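Local coordinates for protein fructosyl amine: oxygen oxidoreductase (PDB 3DJD) that binds FAD and, as a fructosamine oxidase of the MSOX/MTOX family, oxidises fructosyl amines with oxygen as the electron acceptor, at residues M98-Q103 / N259-F264; N120-T125 / G148-S153; R343-D348 / S363-K368. One frame throughout, in Å; residues are numbered along the deposited sequence.

Interactions 1 and 2 belong to one mixed sheet, where strands 96-100 and 147-151 are neighbours. Their centres are about 14 Å apart and they touch: Met98 O probably accepts a hydrogen bond from Tyr149 N, and the Met98 side chain packs on Leu121 and Ala151. Along the chain, both segments of interaction 2 fall between 98-103 and 259-264. Interaction 3 comes later, with 346-347 as an outermost strand, within this chain, of the other sheet, which includes strands 9-12 and 33-37. Its centre lies about 22 Å from that of interaction 1 and about 26 Å from that of interaction 2. Its loop 363-368 binds FAD through backbone amides; interactions 1 and 2 do not touch FAD.

Interaction 1 of 3, residues M98-Q103 / N259-F264; sequences MSACSQ and NIERGF
The carboxylate of Glu261 closes over the turn at Cys101 and Ser102. OE1 takes two backbone amides, those of Cys101 and Ser102. Cys101 N reaches Glu261 OE1 at 2.9 Å from above the carboxylate plane, while Ser102 N comes on the syn side. Glu261 OE2 receives Ser102 OG at 2.8 Å, also syn. Three donors thus fix the rotation of the carboxylate. Ser102 OG also caps Gly105 N at the start of helix 103-108.

Next to this grip is the buried, close-packed side, where the strands meet in a single parallel bridge, Ser99 with Asn259. Ile260 N donates to Ser99 O at 2.8 Å, and CG2 of Ile260 packs on CB of Ala100 at 3.6 Å. Asn259 turns its CG anti to the backbone N (chi1 -179°). OD1 then accepts Glu261 N in its carbonyl plane, an Asx turn, while Asn259 ND2 makes a weak bond to Cys101 SG at 3.4 Å.

Cys101, Ser102, Glu261 and Arg262 all lie on the partly exposed side, and Arg262 is its loose end. Cys101 SG sits over one face of the guanidinium, toward the rim, 3.3 Å from Arg262 NH2. The stronger tie of this arginine leads outward, a salt bridge from NE to Glu319. Three donated hydrogens around Glu261 would probably stabilise its charged form, and the start of helix 103-108 may add to this.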
loop_
_atom_site.group_PDB
_atom_site.type_symbol
_atom_site.label_atom_id
_atom_site.label_comp_id
_atom_site.label_asym_id
_atom_site.label_seq_id
_atom_site.Cartn_x
_atom_site.Cartn_y
_atom_site.Cartn_z
HETATM N N MSE A 98 5.374 9.163 15.788
HETATM C CA MSE A 98 4.144 8.366 15.866
HETATM C C MSE A 98 3.343 8.911 17.036
HETATM O O MSE A 98 3.781 8.851 18.183
HETATM C CB MSE A 98 4.437 6.890 16.087
HETATM C CG MSE A 98 5.288 6.236 14.999
HETATM SE SE MSE A 98 6.323 4.728 15.735
HETATM C CE MSE A 98 7.830 5.768 16.484
ATOM N N SER A 99 2.187 9.488 16.732
ATOM C CA SER A 99 1.446 10.207 17.759
ATOM C C SER A 99 -0.059 9.962 17.724
ATOM O O SER A 99 -0.586 9.325 16.815
ATOM C CB SER A 99 1.733 11.712 17.673
ATOM O OG SER A 99 1.312 12.256 16.434
ATOM N N ALA A 100 -0.732 10.500 18.738
ATOM C CA ALA A 100 -2.188 10.359 18.877
ATOM C C ALA A 100 -2.730 11.497 19.726
ATOM O O ALA A 100 -1.960 12.303 20.262
ATOM C CB ALA A 100 -2.539 9.032 19.515
ATOM N N CYS A 101 -4.057 11.550 19.838
ATOM C CA CYS A 101 -4.752 12.653 20.530
ATOM C C CYS A 101 -5.583 12.190 21.730
ATOM O O CYS A 101 -5.998 13.007 22.553
ATOM C CB CYS A 101 -5.662 13.384 19.555
ATOM S SG CYS A 101 -4.772 14.367 18.366
ATOM N N SER A 102 -5.836 10.888 21.801
ATOM C CA SER A 102 -6.688 10.289 22.820
ATOM C C SER A 102 -5.966 9.072 23.373
ATOM O O SER A 102 -5.046 8.556 22.741
ATOM C CB SER A 102 -8.029 9.864 22.207
ATOM O OG SER A 102 -7.883 8.696 21.404
ATOM N N GLN A 103 -6.377 8.607 24.547
ATOM C CA GLN A 103 -5.720 7.443 25.160
ATOM C C GLN A 103 -5.919 6.169 24.329
ATOM O O GLN A 103 -5.002 5.357 24.198
ATOM C CB GLN A 103 -6.189 7.232 26.610
ATOM C CG GLN A 103 -5.399 6.163 27.373
ATOM C CD GLN A 103 -3.907 6.491 27.515
ATOM O OE1 GLN A 103 -3.526 7.595 27.926
ATOM N NE2 GLN A 103 -3.058 5.522 27.191
ATOM N N ASN A 259 0.114 11.143 12.928
ATOM C CA ASN A 259 -0.813 11.057 14.047
ATOM C C ASN A 259 -1.922 10.088 13.642
ATOM O O ASN A 259 -2.642 10.339 12.656
ATOM C CB ASN A 259 -1.380 12.433 14.376
ATOM C CG ASN A 259 -2.340 12.395 15.556
ATOM O OD1 ASN A 259 -3.268 11.587 15.578
ATOM N ND2 ASN A 259 -2.110 13.254 16.542
ATOM N N ILE A 260 -2.030 8.988 14.399
ATOM C CA ILE A 260 -2.957 7.880 14.120
ATOM C C ILE A 260 -4.436 8.313 14.020
ATOM O O ILE A 260 -5.249 7.597 13.433
ATOM C CB ILE A 260 -2.771 6.727 15.173
ATOM C CG1 ILE A 260 -3.325 5.381 14.665
ATOM C CG2 ILE A 260 -3.332 7.112 16.531
ATOM C CD1 ILE A 260 -3.200 4.251 15.671
ATOM N N GLU A 261 -4.767 9.474 14.592
ATOM C CA GLU A 261 -6.147 9.985 14.593
ATOM C C GLU A 261 -6.352 11.216 13.716
ATOM O O GLU A 261 -7.434 11.812 13.723
ATOM C CB GLU A 261 -6.587 10.287 16.036
ATOM C CG GLU A 261 -6.486 9.069 16.929
ATOM C CD GLU A 261 -6.892 9.353 18.375
ATOM O OE1 GLU A 261 -5.993 9.550 19.195
ATOM O OE2 GLU A 261 -8.103 9.373 18.683
ATOM N N ARG A 262 -5.320 11.600 12.955
ATOM C CA ARG A 262 -5.378 12.798 12.156
ATOM C C ARG A 262 -4.860 12.559 10.735
ATOM O O ARG A 262 -5.505 12.919 9.760
ATOM C CB ARG A 262 -4.550 13.911 12.820
ATOM C CG ARG A 262 -5.012 14.309 14.233
ATOM C CD ARG A 262 -6.266 15.187 14.153
ATOM N NE ARG A 262 -6.635 15.718 15.466
ATOM C CZ ARG A 262 -7.424 15.099 16.340
ATOM N NH1 ARG A 262 -7.941 13.905 16.063
ATOM N NH2 ARG A 262 -7.696 15.679 17.506
ATOM N N GLY A 263 -3.666 11.993 10.624
ATOM C CA GLY A 263 -3.034 11.904 9.303
ATOM C C GLY A 263 -1.529 12.020 9.364
ATOM O O GLY A 263 -0.932 11.999 10.439
ATOM N N PHE A 264 -0.920 12.114 8.184
ATOM C CA PHE A 264 0.539 12.170 8.107
ATOM C C PHE A 264 1.001 12.865 6.854
ATOM O O PHE A 264 0.228 13.009 5.908
ATOM C CB PHE A 264 1.156 10.770 8.220
ATOM C CG PHE A 264 0.665 9.781 7.187
ATOM C CD1 PHE A 264 1.404 9.548 6.035
ATOM C CD2 PHE A 264 -0.492 9.033 7.404
ATOM C CE1 PHE A 264 0.984 8.596 5.098
ATOM C CE2 PHE A 264 -0.939 8.100 6.469
ATOM C CZ PHE A 264 -0.182 7.881 5.303
#

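Interaction 2 of 3, residues N120-T125 / G148-S153; sequences NLVELT and GYFARS
Asn120 meets Arg152 twice. Its backbone O accepts Arg152 N at 2.9 Å, and its side-chain OD1 accepts Arg152 NH1 at 2.7 Å. NH1 stands above the amide plane, yet OD1 lies in the guanidinium plane. The arginine bends at chi3 (-69°), which turns NH1 back to the amide.

Leu121 comes next, in a non-hydrogen-bonded pair with Ala151. Its CD1 reaches CB of Tyr149 at 3.8 Å and lies near CB of Ala151, on the face that also carries Met98. Val122 forms a hydrogen-bonded pair with Phe150, N to O in both directions. Its CG2 lies alongside CB of Phe150 at 3.7 Å and at the edge of the ring.

Glu123 runs beside Tyr149, pointing the same way. Its CG touches CE1 of the ring at 3.6 Å, and carboxylate and ring planes are 39° apart. Leu124 pairs with Gly148 through two backbone bonds. On the face shared with Val122, its CD1 packs on CB of Phe150 at 3.6 Å, next to Leu133 and Phe130.

Hydrogen-bonded and non-hydrogen-bonded pairs follow one another here, as in a regular antiparallel beta ladder; it adds strand 121-124 to the mixed sheet beside 147-151.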
loop_
_atom_site.group_PDB
_atom_site.type_symbol
_atom_site.label_atom_id
_atom_site.label_comp_id
_atom_site.label_asym_id
_atom_site.label_seq_id
_atom_site.Cartn_x
_atom_site.Cartn_y
_atom_site.Cartn_z
ATOM N N ASN A 120 16.954 5.687 20.698
ATOM C CA ASN A 120 16.535 6.524 19.586
ATOM C C ASN A 120 15.048 6.839 19.617
ATOM O O ASN A 120 14.502 7.323 18.625
ATOM C CB ASN A 120 16.922 5.858 18.269
ATOM C CG ASN A 120 18.415 5.786 18.093
ATOM O OD1 ASN A 120 19.092 6.794 18.243
ATOM N ND2 ASN A 120 18.937 4.602 17.789
ATOM N N LEU A 121 14.407 6.576 20.748
ATOM C CA LEU A 121 12.974 6.868 20.908
ATOM C C LEU A 121 12.746 7.840 22.069
ATOM O O LEU A 121 13.223 7.611 23.188
ATOM C CB LEU A 121 12.179 5.581 21.130
ATOM C CG LEU A 121 10.650 5.640 20.991
ATOM C CD1 LEU A 121 10.246 5.776 19.526
ATOM C CD2 LEU A 121 10.026 4.412 21.608
ATOM N N VAL A 122 12.034 8.923 21.796
ATOM C CA VAL A 122 11.715 9.914 22.828
ATOM C C VAL A 122 10.198 10.132 22.943
ATOM O O VAL A 122 9.487 10.056 21.936
ATOM C CB VAL A 122 12.435 11.271 22.573
ATOM C CG1 VAL A 122 13.941 11.069 22.400
ATOM C CG2 VAL A 122 11.886 11.969 21.362
ATOM N N GLU A 123 9.712 10.383 24.160
ATOM C CA GLU A 123 8.301 10.745 24.365
ATOM C C GLU A 123 8.104 12.249 24.225
ATOM O O GLU A 123 8.929 13.038 24.720
ATOM C CB GLU A 123 7.806 10.291 25.745
ATOM C CG GLU A 123 7.889 8.798 25.984
ATOM C CD GLU A 123 7.414 8.410 27.381
ATOM O OE1 GLU A 123 6.256 8.751 27.742
ATOM O OE2 GLU A 123 8.199 7.768 28.116
ATOM N N LEU A 124 7.024 12.636 23.545
ATOM C CA LEU A 124 6.607 14.032 23.396
ATOM C C LEU A 124 5.195 14.224 23.931
ATOM O O LEU A 124 4.306 13.446 23.602
ATOM C CB LEU A 124 6.615 14.469 21.925
ATOM C CG LEU A 124 7.917 14.779 21.179
ATOM C CD1 LEU A 124 8.658 13.507 20.806
ATOM C CD2 LEU A 124 7.606 15.587 19.930
ATOM N N THR A 125 4.993 15.261 24.753
ATOM C CA THR A 125 3.660 15.588 25.289
ATOM C C THR A 125 3.338 17.073 25.206
ATOM O O THR A 125 2.210 17.485 25.511
ATOM C CB THR A 125 3.498 15.172 26.774
ATOM O OG1 THR A 125 4.361 15.976 27.592
ATOM C CG2 THR A 125 3.793 13.693 26.982
ATOM N N GLY A 148 2.998 11.576 21.815
ATOM C CA GLY A 148 3.569 10.505 21.009
ATOM C C GLY A 148 5.020 10.160 21.258
ATOM O O GLY A 148 5.584 10.471 22.319
ATOM N N TYR A 149 5.601 9.486 20.267
ATOM C CA TYR A 149 6.965 8.970 20.350
ATOM C C TYR A 149 7.693 9.353 19.087
ATOM O O TYR A 149 7.164 9.209 17.997
ATOM C CB TYR A 149 6.968 7.451 20.501
ATOM C CG TYR A 149 6.151 6.968 21.675
ATOM C CD1 TYR A 149 6.712 6.882 22.948
ATOM C CD2 TYR A 149 4.807 6.610 21.513
ATOM C CE1 TYR A 149 5.953 6.437 24.042
ATOM C CE2 TYR A 149 4.039 6.174 22.594
ATOM C CZ TYR A 149 4.619 6.092 23.856
ATOM O OH TYR A 149 3.857 5.653 24.927
ATOM N N PHE A 150 8.908 9.859 19.234
ATOM C CA PHE A 150 9.696 10.220 18.069
ATOM C C PHE A 150 10.883 9.273 17.975
ATOM O O PHE A 150 11.678 9.179 18.898
ATOM C CB PHE A 150 10.157 11.675 18.142
ATOM C CG PHE A 150 10.990 12.100 16.971
ATOM C CD1 PHE A 150 10.419 12.247 15.713
ATOM C CD2 PHE A 150 12.353 12.328 17.118
ATOM C CE1 PHE A 150 11.196 12.625 14.612
ATOM C CE2 PHE A 150 13.140 12.700 16.019
ATOM C CZ PHE A 150 12.549 12.855 14.759
ATOM N N ALA A 151 10.962 8.532 16.872
ATOM C CA ALA A 151 12.123 7.712 16.556
ATOM C C ALA A 151 13.064 8.560 15.687
ATOM O O ALA A 151 12.738 8.899 14.548
ATOM C CB ALA A 151 11.694 6.421 15.811
ATOM N N ARG A 152 14.234 8.915 16.226
ATOM C CA ARG A 152 15.156 9.814 15.523
ATOM C C ARG A 152 15.840 9.177 14.298
ATOM O O ARG A 152 16.323 9.895 13.432
ATOM C CB ARG A 152 16.232 10.353 16.484
ATOM C CG ARG A 152 17.069 9.249 17.086
ATOM C CD ARG A 152 18.078 9.763 18.118
ATOM N NE ARG A 152 19.140 10.547 17.492
ATOM C CZ ARG A 152 20.241 10.050 16.927
ATOM N NH1 ARG A 152 20.474 8.732 16.880
ATOM N NH2 ARG A 152 21.124 10.892 16.403
ATOM N N SER A 153 15.896 7.849 14.271
ATOM C CA SER A 153 16.519 7.066 13.187
ATOM C C SER A 153 15.897 5.676 13.153
ATOM O O SER A 153 15.138 5.299 14.062
ATOM C CB SER A 153 18.043 6.967 13.382
ATOM O OG SER A 153 18.324 6.282 14.596
#

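Interaction 3 of 3, residues R343-D348 / S363-K368; sequences REFLID and SGRGFK. With FAD (flavin-adenine dinucleotide), chain C.
Arg365 reaches across to Arg343, Glu344 and Phe345 with a side chain that is extended from CG to NE. CB points toward the other segment. Arg365 CG sits between the backbone N and the carbonyl carbon (chi1 63°) and comes within 4.0 Å of Phe345 CE1. Arg365 CD passes Arg343 NH2 at 4.1 Å. Arg365 NE donates to Arg343 O at 2.9 Å, nearly along the C=O axis. Arg365 CZ lies against Phe345 CE1 at 3.6 Å. The guanidinium and ring planes are only 19° apart and stack with an offset: Phe345 CE1 lies over the centre of the guanidinium, while Arg365 NH2 lies over the ring toward its rim. Arg365 NH1 touches Phe345 CZ. Arg365 NH2 donates to the same Arg343 O at 2.8 Å, making a side-on grip with NE. Arg365 NH2 also forms a salt bridge to Glu344 OE1 at 3.4 Å and a bond to Asn70 OD1. Asn70 ND2 in turn holds Glu344 OE1.

Arg343 makes a second side-on grip, in the other direction between the segments. Arg343 NE and NH2 both donate to Ser363 O, each at 3.0 Å. A water donates to Gly364 O and accepts a weak bond from Arg343 NH2. Arg343 NH1 donates to Leu409 O.

The loop then runs straight into the cofactor. Gly366 N donates to FAD O3', and the next two amides, of Phe367 and Lys368, donate to N1 and O2 of the flavin. Donors there would probably favour negative charge at that end of the reduced flavin. The two arginine grips hold the loop that presents them.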
loop_
_atom_site.group_PDB
_atom_site.type_symbol
_atom_site.label_atom_id
_atom_site.label_comp_id
_atom_site.label_asym_id
_atom_site.label_seq_id
_atom_site.Cartn_x
_atom_site.Cartn_y
_atom_site.Cartn_z
ATOM N N ARG A 343 -6.172 -8.235 9.461
ATOM C CA ARG A 343 -5.080 -7.481 8.807
ATOM C C ARG A 343 -3.744 -8.227 8.758
ATOM O O ARG A 343 -2.676 -7.608 8.626
ATOM C CB ARG A 343 -4.935 -6.079 9.402
ATOM C CG ARG A 343 -6.120 -5.172 9.014
ATOM C CD ARG A 343 -5.918 -3.751 9.495
ATOM N NE ARG A 343 -4.831 -3.067 8.795
ATOM C CZ ARG A 343 -4.300 -1.920 9.208
ATOM N NH1 ARG A 343 -4.775 -1.345 10.316
ATOM N NH2 ARG A 343 -3.311 -1.345 8.522
ATOM N N GLU A 344 -3.823 -9.559 8.818
ATOM C CA GLU A 344 -2.668 -10.404 8.514
ATOM C C GLU A 344 -2.662 -10.683 7.014
ATOM O O GLU A 344 -3.720 -10.684 6.384
ATOM C CB GLU A 344 -2.712 -11.721 9.300
ATOM C CG GLU A 344 -2.652 -11.597 10.838
ATOM C CD GLU A 344 -1.432 -10.839 11.374
ATOM O OE1 GLU A 344 -0.463 -10.619 10.624
ATOM O OE2 GLU A 344 -1.429 -10.460 12.579
ATOM N N PHE A 345 -1.478 -10.914 6.445
ATOM C CA PHE A 345 -1.350 -11.155 5.002
ATOM C C PHE A 345 -2.017 -12.453 4.555
ATOM O O PHE A 345 -2.239 -13.383 5.363
ATOM C CB PHE A 345 0.130 -11.138 4.577
ATOM C CG PHE A 345 0.856 -9.855 4.935
ATOM C CD1 PHE A 345 0.170 -8.639 4.993
ATOM C CD2 PHE A 345 2.245 -9.873 5.177
ATOM C CE1 PHE A 345 0.844 -7.443 5.335
ATOM C CE2 PHE A 345 2.941 -8.674 5.514
ATOM C CZ PHE A 345 2.227 -7.468 5.578
ATOM N N LEU A 346 -2.347 -12.516 3.269
ATOM C CA LEU A 346 -2.883 -13.748 2.702
ATOM C C LEU A 346 -1.948 -14.224 1.611
ATOM O O LEU A 346 -2.006 -13.782 0.447
ATOM C CB LEU A 346 -4.311 -13.562 2.198
ATOM C CG LEU A 346 -4.937 -14.745 1.449
ATOM C CD1 LEU A 346 -4.851 -16.080 2.187
ATOM C CD2 LEU A 346 -6.400 -14.372 1.132
ATOM N N ILE A 347 -1.029 -15.090 2.026
ATOM C CA ILE A 347 0.034 -15.573 1.152
ATOM C C ILE A 347 0.106 -17.057 1.332
ATOM O O ILE A 347 0.534 -17.540 2.399
ATOM C CB ILE A 347 1.417 -14.922 1.492
ATOM C CG1 ILE A 347 1.355 -13.384 1.291
ATOM C CG2 ILE A 347 2.570 -15.594 0.681
ATOM C CD1 ILE A 347 2.573 -12.622 1.843
ATOM N N ASP A 348 -0.327 -17.791 0.304
ATOM C CA ASP A 348 -0.478 -19.242 0.431
ATOM C C ASP A 348 -0.777 -19.854 -0.922
ATOM O O ASP A 348 -1.208 -19.160 -1.846
ATOM C CB ASP A 348 -1.654 -19.522 1.382
ATOM C CG ASP A 348 -1.617 -20.940 2.019
ATOM O OD1 ASP A 348 -0.734 -21.761 1.685
ATOM O OD2 ASP A 348 -2.542 -21.216 2.837
ATOM N N SER A 363 -3.556 -5.431 3.387
ATOM C CA SER A 363 -4.261 -4.833 4.527
ATOM C C SER A 363 -3.747 -3.427 4.842
ATOM O O SER A 363 -3.634 -3.039 6.017
ATOM C CB SER A 363 -4.191 -5.757 5.764
ATOM O OG SER A 363 -4.815 -7.021 5.519
ATOM N N GLY A 364 -3.475 -2.661 3.782
ATOM C CA GLY A 364 -3.079 -1.261 3.937
ATOM C C GLY A 364 -1.708 -1.033 4.528
ATOM O O GLY A 364 -1.357 0.101 4.872
ATOM N N ARG A 365 -0.908 -2.096 4.626
ATOM C CA ARG A 365 0.414 -1.972 5.229
ATOM C C ARG A 365 1.527 -2.657 4.430
ATOM O O ARG A 365 2.609 -2.886 4.965
ATOM C CB ARG A 365 0.407 -2.418 6.715
ATOM C CG ARG A 365 0.055 -3.848 6.918
ATOM C CD ARG A 365 -0.344 -4.120 8.371
ATOM N NE ARG A 365 -0.566 -5.547 8.585
ATOM C CZ ARG A 365 0.411 -6.428 8.812
ATOM N NH1 ARG A 365 1.682 -6.034 8.847
ATOM N NH2 ARG A 365 0.128 -7.708 8.988
ATOM N N GLY A 366 1.298 -2.904 3.132
ATOM C CA GLY A 366 2.201 -3.769 2.388
ATOM C C GLY A 366 3.335 -3.090 1.651
ATOM O O GLY A 366 4.195 -3.778 1.088
ATOM N N PHE A 367 3.360 -1.760 1.619
ATOM C CA PHE A 367 4.396 -1.176 0.750
ATOM C C PHE A 367 5.822 -1.381 1.272
ATOM O O PHE A 367 6.759 -1.705 0.495
ATOM C CB PHE A 367 4.209 0.290 0.363
ATOM C CG PHE A 367 5.224 0.697 -0.657
ATOM C CD1 PHE A 367 5.005 0.401 -2.005
ATOM C CD2 PHE A 367 6.482 1.173 -0.256
ATOM C CE1 PHE A 367 5.991 0.676 -2.972
ATOM C CE2 PHE A 367 7.468 1.460 -1.215
ATOM C CZ PHE A 367 7.209 1.223 -2.574
ATOM N N LYS A 368 5.977 -1.267 2.585
ATOM C CA LYS A 368 7.294 -1.398 3.170
ATOM C C LYS A 368 7.929 -2.776 2.890
ATOM O O LYS A 368 9.136 -2.927 3.011
ATOM C CB LYS A 368 7.236 -1.070 4.660
ATOM C CG LYS A 368 7.036 -2.208 5.571
ATOM C CD LYS A 368 7.511 -1.811 6.987
ATOM C CE LYS A 368 7.012 -2.786 8.041
ATOM N NZ LYS A 368 7.161 -2.246 9.436
HETATM P PA FAD C . -1.089 -2.851 -5.695
HETATM O O1A FAD C . 0.279 -2.304 -5.587
HETATM O O2A FAD C . -2.234 -1.924 -5.671
HETATM O O5B FAD C . -1.072 -3.598 -7.114
HETATM C C5B FAD C . -2.189 -4.283 -7.626
HETATM C C4B FAD C . -1.991 -4.338 -9.130
HETATM O O4B FAD C . -3.093 -5.157 -9.606
HETATM C C3B FAD C . -2.166 -2.957 -9.767
HETATM O O3B FAD C . -0.978 -2.607 -10.448
HETATM C C2B FAD C . -3.350 -3.163 -10.739
HETATM O O2B FAD C . -3.170 -2.466 -12.007
HETATM C C1B FAD C . -3.355 -4.709 -10.896
HETATM N N9A FAD C . -4.624 -5.146 -11.536
HETATM C C8A FAD C . -5.870 -4.665 -11.316
HETATM N N7A FAD C . -6.733 -5.313 -12.125
HETATM C C5A FAD C . -6.019 -6.170 -12.879
HETATM C C6A FAD C . -6.343 -7.083 -13.887
HETATM N N6A FAD C . -7.611 -7.175 -14.336
HETATM N N1A FAD C . -5.350 -7.824 -14.435
HETATM C C2A FAD C . -4.078 -7.714 -14.021
HETATM N N3A FAD C . -3.739 -6.868 -13.052
HETATM C C4A FAD C . -4.688 -6.083 -12.484
HETATM N N1 FAD C . 2.092 0.751 3.150
HETATM C C2 FAD C . 3.278 0.968 3.851
HETATM O O2 FAD C . 4.069 0.042 4.021
HETATM N N3 FAD C . 3.540 2.247 4.373
HETATM C C4 FAD C . 2.619 3.298 4.224
HETATM O O4 FAD C . 2.871 4.422 4.678
HETATM C C4X FAD C . 1.441 3.073 3.509
HETATM N N5 FAD C . 0.516 4.114 3.349
HETATM C C5X FAD C . -0.552 3.942 2.445
HETATM C C6 FAD C . -1.335 5.034 2.098
HETATM C C7 FAD C . -2.364 4.869 1.175
HETATM C C7M FAD C . -3.233 6.075 0.796
HETATM C C8 FAD C . -2.608 3.604 0.639
HETATM C C8M FAD C . -3.720 3.341 -0.381
HETATM C C9 FAD C . -1.816 2.517 0.955
HETATM C C9A FAD C . -0.784 2.676 1.875
HETATM N N10 FAD C . 0.020 1.582 2.236
HETATM C C10 FAD C . 1.180 1.802 2.975
HETATM C "C1'" FAD C . -0.328 0.204 1.859
HETATM C "C2'" FAD C . 0.395 -0.233 0.571
HETATM O "O2'" FAD C . 0.361 0.832 -0.373
HETATM C "C3'" FAD C . -0.335 -1.429 -0.051
HETATM O "O3'" FAD C . -0.674 -2.365 0.973
HETATM C "C4'" FAD C . 0.519 -2.145 -1.110
HETATM O "O4'" FAD C . 1.053 -1.222 -2.011
HETATM C "C5'" FAD C . -0.419 -3.068 -1.894
HETATM O "O5'" FAD C . 0.333 -3.848 -2.804
HETATM P P FAD C . -0.392 -4.916 -3.750
HETATM O O1P FAD C . -1.246 -5.847 -2.976
HETATM O O2P FAD C . 0.654 -5.400 -4.663
HETATM O O3P FAD C . -1.441 -3.966 -4.611
HETATM O O HOH W 1 -1.529 0.846 7.442
#